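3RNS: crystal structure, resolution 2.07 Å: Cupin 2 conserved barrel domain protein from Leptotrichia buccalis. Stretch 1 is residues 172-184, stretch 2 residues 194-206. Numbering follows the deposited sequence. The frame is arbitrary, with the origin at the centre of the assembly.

Stretch 1 (172-184) PGDALVTVLDGEG
Stretch 2, residues 194-206: IVKKGESAVLPAN

Two antiparallel ladders, offset by one residue and separated by loops, join these stretches and bury 1044 Å² between them. In the first, the axes of the strand that begins at Asp-174 and the strand that ends at Leu-203 approach to 4.6 Å with their directions 160° apart.

Pro-172 (phi/psi -82/7) leads into an extended Gly-173 (-140/177), whose O lies 3.3 Å from Ala-205 CA. Water 1 lies between Gly-173 O and Leu-203 O, its oxygen 2.7 Å from each. Asp-174, chi1 m, starts sideways, but its end swings across so that Asp-174 OD1 accepts from Ala-205 N at 2.9 Å. A carboxylate thus takes up a backbone NH just beyond the strand.

From Asp-174 to Val-179 the strand is regular, phi -82 to -128 and psi 124 to 139, and the pairs alternate; Leu-180 (-94/-20) breaks the extended run. Ala-175 faces Leu-203 in a hydrogen-bonded pair, CA to CA 5.1 Å: Ala-175 N to Leu-203 O is 2.9 Å, and Leu-203 N to Ala-175 O is 2.7 Å. Leu-176 (chi1 t, chi2 p) pairs with Val-202 (t) without such bonds, the CA atoms closing to 4.5 Å; Leu-176 CD1 packs 3.8 Å from Val-202 CG2. Val-177 (m) repeats the bonded pattern with Ala-201, Val-177 N to Ala-201 O 2.8 Å and Ala-201 N to Val-177 O 2.9 Å. Val-177 CG1 reaches diagonally to Leu-203 CD1 at 3.8 Å, on the face shared with Ala-175. On the Leu-176 face, Thr-178 and Ser-200, both m, have CA atoms 4.2 Å apart, and Thr-178 OG1 and Ser-200 OG hydrogen-bond at 3.0 Å.

Val-179 (t) meets the type II turn from Lys-196 to Glu-199. Val-179 N donates to Glu-199 O and Val-179 O accepts from Gly-198 N, both N-to-O distances 3.0 Å. Within the turn, Glu-199 N bonds Lys-196 O at 2.9 Å, and Glu-199 OE1 accepts from Lys-196 N at 2.8 Å. Gly-198, at 89/-7, suits a position where a CB would jam against the preceding carbonyl. Val-179 CG2 also packs 3.5 Å from Val-195 CG1, linking the ladders through side chains.

The chain turns a corner at Asp-181 and Gly-182; the latter's positive phi (69/-145) favours glycine. The second ladder sets Glu-183 (chi1 p, chi2 t) opposite Lys-196, CA to CA 4.2 Å, with a salt bridge from Glu-183 OE2 to Lys-196 NZ at 2.9 Å. Gly-184 then forms a bonded pair with Val-195: Gly-184 N to Val-195 O is 2.9 Å, and Val-195 N to Gly-184 O is 2.8 Å.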

ATOM      1  N   PRO A 172      13.036  11.327   3.912  1.00 55.83           N
ATOM      2  CA  PRO A 172      13.710  11.767   2.703  1.00 57.06           C
ATOM      3  C   PRO A 172      13.001  11.293   1.396  1.00 55.17           C
ATOM      4  O   PRO A 172      13.510  11.486   0.283  1.00 57.64           O
ATOM      5  CB  PRO A 172      15.118  11.158   2.864  1.00 59.18           C
ATOM      6  CG  PRO A 172      14.895   9.911   3.805  1.00 57.59           C
ATOM      7  CD  PRO A 172      13.517   9.994   4.347  1.00 55.94           C
ATOM      8  N   GLY A 173      11.838  10.696   1.511  1.00 51.41           N
ATOM      9  CA  GLY A 173      11.056  10.354   0.335  1.00 49.13           C
ATOM     10  C   GLY A 173       9.583  10.629   0.583  1.00 46.16           C
ATOM     11  O   GLY A 173       9.206  11.048   1.697  1.00 44.53           O
ATOM     12  N   ASP A 174       8.771  10.399  -0.457  1.00 43.57           N
ATOM     13  CA  ASP A 174       7.334  10.515  -0.346  1.00 41.68           C
ATOM     14  C   ASP A 174       6.808   9.235   0.244  1.00 38.57           C
ATOM     15  O   ASP A 174       7.217   8.161  -0.154  1.00 37.87           O
ATOM     16  CB  ASP A 174       6.660  10.732  -1.710  1.00 42.09           C
ATOM     17  CG  ASP A 174       7.099  12.025  -2.399  1.00 45.90           C
ATOM     18  OD1 ASP A 174       6.932  13.129  -1.802  1.00 44.50           O
ATOM     19  OD2 ASP A 174       7.638  11.924  -3.553  1.00 53.91           O
ATOM     20  N   ALA A 175       5.907   9.358   1.205  1.00 36.57           N
ATOM     21  CA  ALA A 175       5.306   8.209   1.842  1.00 35.01           C
ATOM     22  C   ALA A 175       3.840   8.121   1.469  1.00 33.85           C
ATOM     23  O   ALA A 175       3.100   9.095   1.600  1.00 34.98           O
ATOM     24  CB  ALA A 175       5.389   8.332   3.322  1.00 34.25           C
ATOM     25  N   LEU A 176       3.413   6.938   1.109  1.00 31.65           N
ATOM     26  CA  LEU A 176       2.012   6.626   0.989  1.00 31.46           C
ATOM     27  C   LEU A 176       1.585   5.847   2.253  1.00 29.95           C
ATOM     28  O   LEU A 176       2.152   4.799   2.568  1.00 30.44           O
ATOM     29  CB  LEU A 176       1.768   5.750  -0.264  1.00 30.91           C
ATOM     30  CG  LEU A 176       0.282   5.361  -0.407  1.00 31.85           C
ATOM     31  CD1 LEU A 176      -0.530   6.599  -0.925  1.00 33.14           C
ATOM     32  CD2 LEU A 176       0.183   4.102  -1.309  1.00 34.29           C
ATOM     33  N   VAL A 177       0.585   6.339   2.944  1.00 28.75           N
ATOM     34  CA  VAL A 177       0.021   5.626   4.084  1.00 28.53           C
ATOM     35  C   VAL A 177      -1.376   5.142   3.709  1.00 28.23           C
ATOM     36  O   VAL A 177      -2.115   5.838   2.965  1.00 29.68           O
ATOM     37  CB  VAL A 177       0.029   6.498   5.362  1.00 28.48           C
ATOM     38  CG1 VAL A 177       1.497   6.866   5.708  1.00 29.77           C
ATOM     39  CG2 VAL A 177      -0.825   7.784   5.208  1.00 30.30           C
ATOM     40  N   THR A 178      -1.687   3.928   4.111  1.00 27.19           N
ATOM     41  CA  THR A 178      -3.011   3.351   3.930  1.00 28.53           C
ATOM     42  C   THR A 178      -3.505   2.809   5.275  1.00 27.77           C
ATOM     43  O   THR A 178      -2.805   2.010   5.919  1.00 27.17           O
ATOM     44  CB  THR A 178      -3.003   2.174   2.913  1.00 28.62           C
ATOM     45  OG1 THR A 178      -2.380   2.604   1.680  1.00 33.90           O
ATOM     46  CG2 THR A 178      -4.439   1.735   2.563  1.00 29.94           C
ATOM     47  N   VAL A 179      -4.733   3.174   5.650  1.00 27.01           N
ATOM     48  CA  VAL A 179      -5.245   2.784   6.925  1.00 26.79           C
ATOM     49  C   VAL A 179      -5.948   1.472   6.749  1.00 27.74           C
ATOM     50  O   VAL A 179      -6.872   1.371   5.947  1.00 24.43           O
ATOM     51  CB  VAL A 179      -6.164   3.839   7.526  1.00 26.82           C
ATOM     52  CG1 VAL A 179      -6.913   3.298   8.789  1.00 25.70           C
ATOM     53  CG2 VAL A 179      -5.317   5.111   7.865  1.00 26.15           C
ATOM     54  N   LEU A 180      -5.511   0.474   7.533  1.00 28.32           N
ATOM     55  CA  LEU A 180      -6.021  -0.893   7.427  1.00 28.78           C
ATOM     56  C   LEU A 180      -7.172  -1.207   8.379  1.00 30.14           C
ATOM     57  O   LEU A 180      -7.877  -2.198   8.180  1.00 31.22           O
ATOM     58  CB  LEU A 180      -4.869  -1.883   7.696  1.00 30.03           C
ATOM     59  CG  LEU A 180      -3.612  -1.677   6.842  1.00 31.33           C
ATOM     60  CD1 LEU A 180      -2.525  -2.625   7.311  1.00 37.04           C
ATOM     61  CD2 LEU A 180      -3.963  -1.917   5.347  1.00 33.25           C
ATOM     62  N   ASP A 181      -7.326  -0.417   9.434  1.00 29.42           N
ATOM     63  CA  ASP A 181      -8.290  -0.667  10.495  1.00 30.72           C
ATOM     64  C   ASP A 181      -8.429   0.622  11.270  1.00 29.96           C
ATOM     65  O   ASP A 181      -7.451   1.341  11.477  1.00 28.61           O
ATOM     66  CB  ASP A 181      -7.818  -1.780  11.438  1.00 31.75           C
ATOM     67  CG  ASP A 181      -8.882  -2.141  12.517  1.00 35.55           C
ATOM     68  OD1 ASP A 181     -10.030  -2.410  12.114  1.00 43.18           O
ATOM     69  OD2 ASP A 181      -8.581  -2.144  13.742  1.00 36.07           O
ATOM     70  N   GLY A 182      -9.649   0.944  11.669  1.00 30.49           N
ATOM     71  CA  GLY A 182      -9.917   2.176  12.409  1.00 30.47           C
ATOM     72  C   GLY A 182      -9.738   3.436  11.580  1.00 30.62           C
ATOM     73  O   GLY A 182     -10.026   3.462  10.400  1.00 30.10           O
ATOM     74  N   GLU A 183      -9.258   4.497  12.217  1.00 31.42           N
ATOM     75  CA  GLU A 183      -8.998   5.706  11.506  1.00 32.66           C
ATOM     76  C   GLU A 183      -7.969   6.475  12.252  1.00 31.74           C
ATOM     77  O   GLU A 183      -7.865   6.380  13.487  1.00 31.27           O
ATOM     78  CB  GLU A 183     -10.262   6.533  11.254  1.00 34.18           C
ATOM     79  CG  GLU A 183     -10.893   7.087  12.447  1.00 40.39           C
ATOM     80  CD  GLU A 183     -12.080   8.056  12.138  1.00 47.86           C
ATOM     81  OE1 GLU A 183     -12.013   9.210  12.653  1.00 51.99           O
ATOM     82  OE2 GLU A 183     -13.061   7.651  11.441  1.00 47.53           O
ATOM     83  N   GLY A 184      -7.155   7.180  11.478  1.00 30.26           N
ATOM     84  CA  GLY A 184      -6.026   7.920  12.027  1.00 31.87           C
ATOM     85  C   GLY A 184      -6.059   9.371  11.661  1.00 32.03           C
ATOM     86  O   GLY A 184      -6.650   9.761  10.639  1.00 33.59           O
ATOM     87  N   ILE A 194      -8.157  13.385   8.576  1.00 35.04           N
ATOM     88  CA  ILE A 194      -8.438  12.062   9.018  1.00 35.44           C
ATOM     89  C   ILE A 194      -8.337  11.146   7.815  1.00 33.34           C
ATOM     90  O   ILE A 194      -8.895  11.445   6.732  1.00 33.98           O
ATOM     91  CB  ILE A 194      -9.889  11.917   9.522  1.00 36.83           C
ATOM     92  CG1 ILE A 194     -10.178  12.907  10.640  1.00 41.89           C
ATOM     93  CG2 ILE A 194     -10.157  10.453   9.891  1.00 36.44           C
ATOM     94  CD1 ILE A 194      -9.257  12.851  11.724  1.00 44.32           C
ATOM     95  N   VAL A 195      -7.685  10.010   8.006  1.00 30.70           N
ATOM     96  CA  VAL A 195      -7.648   8.930   7.019  1.00 28.69           C
ATOM     97  C   VAL A 195      -8.347   7.721   7.638  1.00 29.68           C
ATOM     98  O   VAL A 195      -7.944   7.237   8.694  1.00 28.70           O
ATOM     99  CB  VAL A 195      -6.214   8.609   6.624  1.00 28.22           C
ATOM    100  CG1 VAL A 195      -6.163   7.532   5.514  1.00 28.60           C
ATOM    101  CG2 VAL A 195      -5.542   9.889   6.159  1.00 27.89           C
ATOM    102  N   LYS A 196      -9.456   7.316   7.025  1.00 29.45           N
ATOM    103  CA  LYS A 196     -10.266   6.242   7.511  1.00 30.98           C
ATOM    104  C   LYS A 196      -9.869   4.919   6.919  1.00 30.71           C
ATOM    105  O   LYS A 196      -9.073   4.850   5.970  1.00 29.48           O
ATOM    106  CB  LYS A 196     -11.702   6.502   7.168  1.00 32.95           C
ATOM    107  CG  LYS A 196     -12.218   7.801   7.759  1.00 38.46           C
ATOM    108  CD  LYS A 196     -13.676   7.980   7.307  1.00 44.32           C
ATOM    109  CE  LYS A 196     -14.334   9.209   7.930  1.00 51.53           C
ATOM    110  NZ  LYS A 196     -13.922   9.436   9.358  1.00 51.96           N
ATOM    111  N   LYS A 197     -10.395   3.844   7.493  1.00 31.18           N
ATOM    112  CA  LYS A 197     -10.078   2.513   6.980  1.00 32.59           C
ATOM    113  C   LYS A 197     -10.418   2.468   5.484  1.00 33.74           C
ATOM    114  O   LYS A 197     -11.511   2.831   5.104  1.00 33.45           O
ATOM    115  CB  LYS A 197     -10.882   1.434   7.725  1.00 33.22           C
ATOM    116  CG  LYS A 197     -10.690   0.066   7.156  1.00 36.13           C
ATOM    117  CD  LYS A 197     -11.651  -0.916   7.788  1.00 41.55           C
ATOM    118  CE  LYS A 197     -11.479  -2.288   7.132  1.00 45.40           C
ATOM    119  NZ  LYS A 197     -12.234  -3.303   7.928  1.00 49.61           N
ATOM    120  N   GLY A 198      -9.505   1.936   4.670  1.00 33.13           N
ATOM    121  CA  GLY A 198      -9.694   1.860   3.223  1.00 33.68           C
ATOM    122  C   GLY A 198      -9.200   3.099   2.498  1.00 32.22           C
ATOM    123  O   GLY A 198      -9.146   3.116   1.289  1.00 34.33           O
ATOM    124  N   GLU A 199      -8.796   4.137   3.215  1.00 29.75           N
ATOM    125  CA  GLU A 199      -8.281   5.353   2.555  1.00 28.55           C
ATOM    126  C   GLU A 199      -6.784   5.423   2.683  1.00 28.51           C
ATOM    127  O   GLU A 199      -6.162   4.763   3.561  1.00 28.55           O
ATOM    128  CB  GLU A 199      -8.913   6.588   3.158  1.00 27.23           C
ATOM    129  CG  GLU A 199     -10.489   6.639   3.042  1.00 30.32           C
ATOM    130  CD  GLU A 199     -11.091   7.891   3.740  1.00 30.62           C
ATOM    131  OE1 GLU A 199     -10.448   8.463   4.693  1.00 31.10           O
ATOM    132  OE2 GLU A 199     -12.216   8.302   3.383  1.00 33.12           O
ATOM    133  N   SER A 200      -6.202   6.227   1.813  1.00 28.32           N
ATOM    134  CA  SER A 200      -4.775   6.444   1.764  1.00 27.95           C
ATOM    135  C   SER A 200      -4.456   7.913   1.647  1.00 28.36           C
ATOM    136  O   SER A 200      -5.299   8.738   1.307  1.00 29.63           O
ATOM    137  CB  SER A 200      -4.199   5.709   0.554  1.00 29.00           C
ATOM    138  OG  SER A 200      -4.591   4.330   0.500  1.00 27.91           O
ATOM    139  N   ALA A 201      -3.210   8.258   1.889  1.00 28.23           N
ATOM    140  CA  ALA A 201      -2.729   9.625   1.686  1.00 28.48           C
ATOM    141  C   ALA A 201      -1.236   9.631   1.413  1.00 29.36           C
ATOM    142  O   ALA A 201      -0.477   8.755   1.877  1.00 29.15           O
ATOM    143  CB  ALA A 201      -3.058  10.535   2.964  1.00 26.96           C
ATOM    144  N   VAL A 202      -0.786  10.675   0.743  1.00 31.21           N
ATOM    145  CA  VAL A 202       0.635  10.877   0.529  1.00 32.03           C
ATOM    146  C   VAL A 202       1.170  11.939   1.487  1.00 33.58           C
ATOM    147  O   VAL A 202       0.610  13.030   1.594  1.00 34.70           O
ATOM    148  CB  VAL A 202       0.958  11.269  -0.945  1.00 33.83           C
ATOM    149  CG1 VAL A 202       2.469  11.588  -1.119  1.00 31.18           C
ATOM    150  CG2 VAL A 202       0.558  10.134  -1.859  1.00 32.33           C
ATOM    151  N   LEU A 203       2.258  11.610   2.183  1.00 33.21           N
ATOM    152  CA  LEU A 203       2.959  12.536   3.042  1.00 34.19           C
ATOM    153  C   LEU A 203       4.208  12.852   2.263  1.00 35.07           C
ATOM    154  O   LEU A 203       5.086  11.988   2.143  1.00 35.83           O
ATOM    155  CB  LEU A 203       3.295  11.904   4.412  1.00 33.06           C
ATOM    156  CG  LEU A 203       2.219  11.039   5.086  1.00 32.73           C
ATOM    157  CD1 LEU A 203       2.754  10.383   6.398  1.00 30.87           C
ATOM    158  CD2 LEU A 203       1.012  11.903   5.344  1.00 31.17           C
ATOM    159  N   PRO A 204       4.312  14.083   1.743  1.00 35.83           N
ATOM    160  CA  PRO A 204       5.413  14.437   0.846  1.00 37.60           C
ATOM    161  C   PRO A 204       6.795  14.586   1.483  1.00 38.30           C
ATOM    162  O   PRO A 204       6.932  14.942   2.670  1.00 38.38           O
ATOM    163  CB  PRO A 204       4.959  15.755   0.233  1.00 38.59           C
ATOM    164  CG  PRO A 204       4.106  16.362   1.299  1.00 39.69           C
ATOM    165  CD  PRO A 204       3.423  15.222   1.997  1.00 36.24           C
ATOM    166  N   ALA A 205       7.801  14.360   0.643  1.00 39.58           N
ATOM    167  CA  ALA A 205       9.208  14.318   1.035  1.00 41.93           C
ATOM    168  C   ALA A 205       9.602  15.628   1.667  1.00 44.09           C
ATOM    169  O   ALA A 205       9.162  16.668   1.223  1.00 45.47           O
ATOM    170  CB  ALA A 205      10.131  14.047  -0.209  1.00 42.14           C
ATOM    171  N   ASN A 206      10.429  15.560   2.701  1.00 45.65           N
ATOM    172  CA  ASN A 206      11.097  16.741   3.260  1.00 49.17           C
ATOM    173  C   ASN A 206      10.177  17.792   3.888  1.00 48.54           C
ATOM    174  O   ASN A 206      10.601  18.944   4.121  1.00 50.57           O
ATOM    175  CB  ASN A 206      12.010  17.392   2.194  1.00 52.04           C
ATOM    176  CG  ASN A 206      12.976  16.389   1.570  1.00 55.01           C
ATOM    177  OD1 ASN A 206      13.585  15.574   2.281  1.00 60.79           O
ATOM    178  ND2 ASN A 206      13.116  16.437   0.253  1.00 58.19           N
TER
HETATM  179  O   HOH W   1       7.432  11.969   3.555  1.00 39.98           O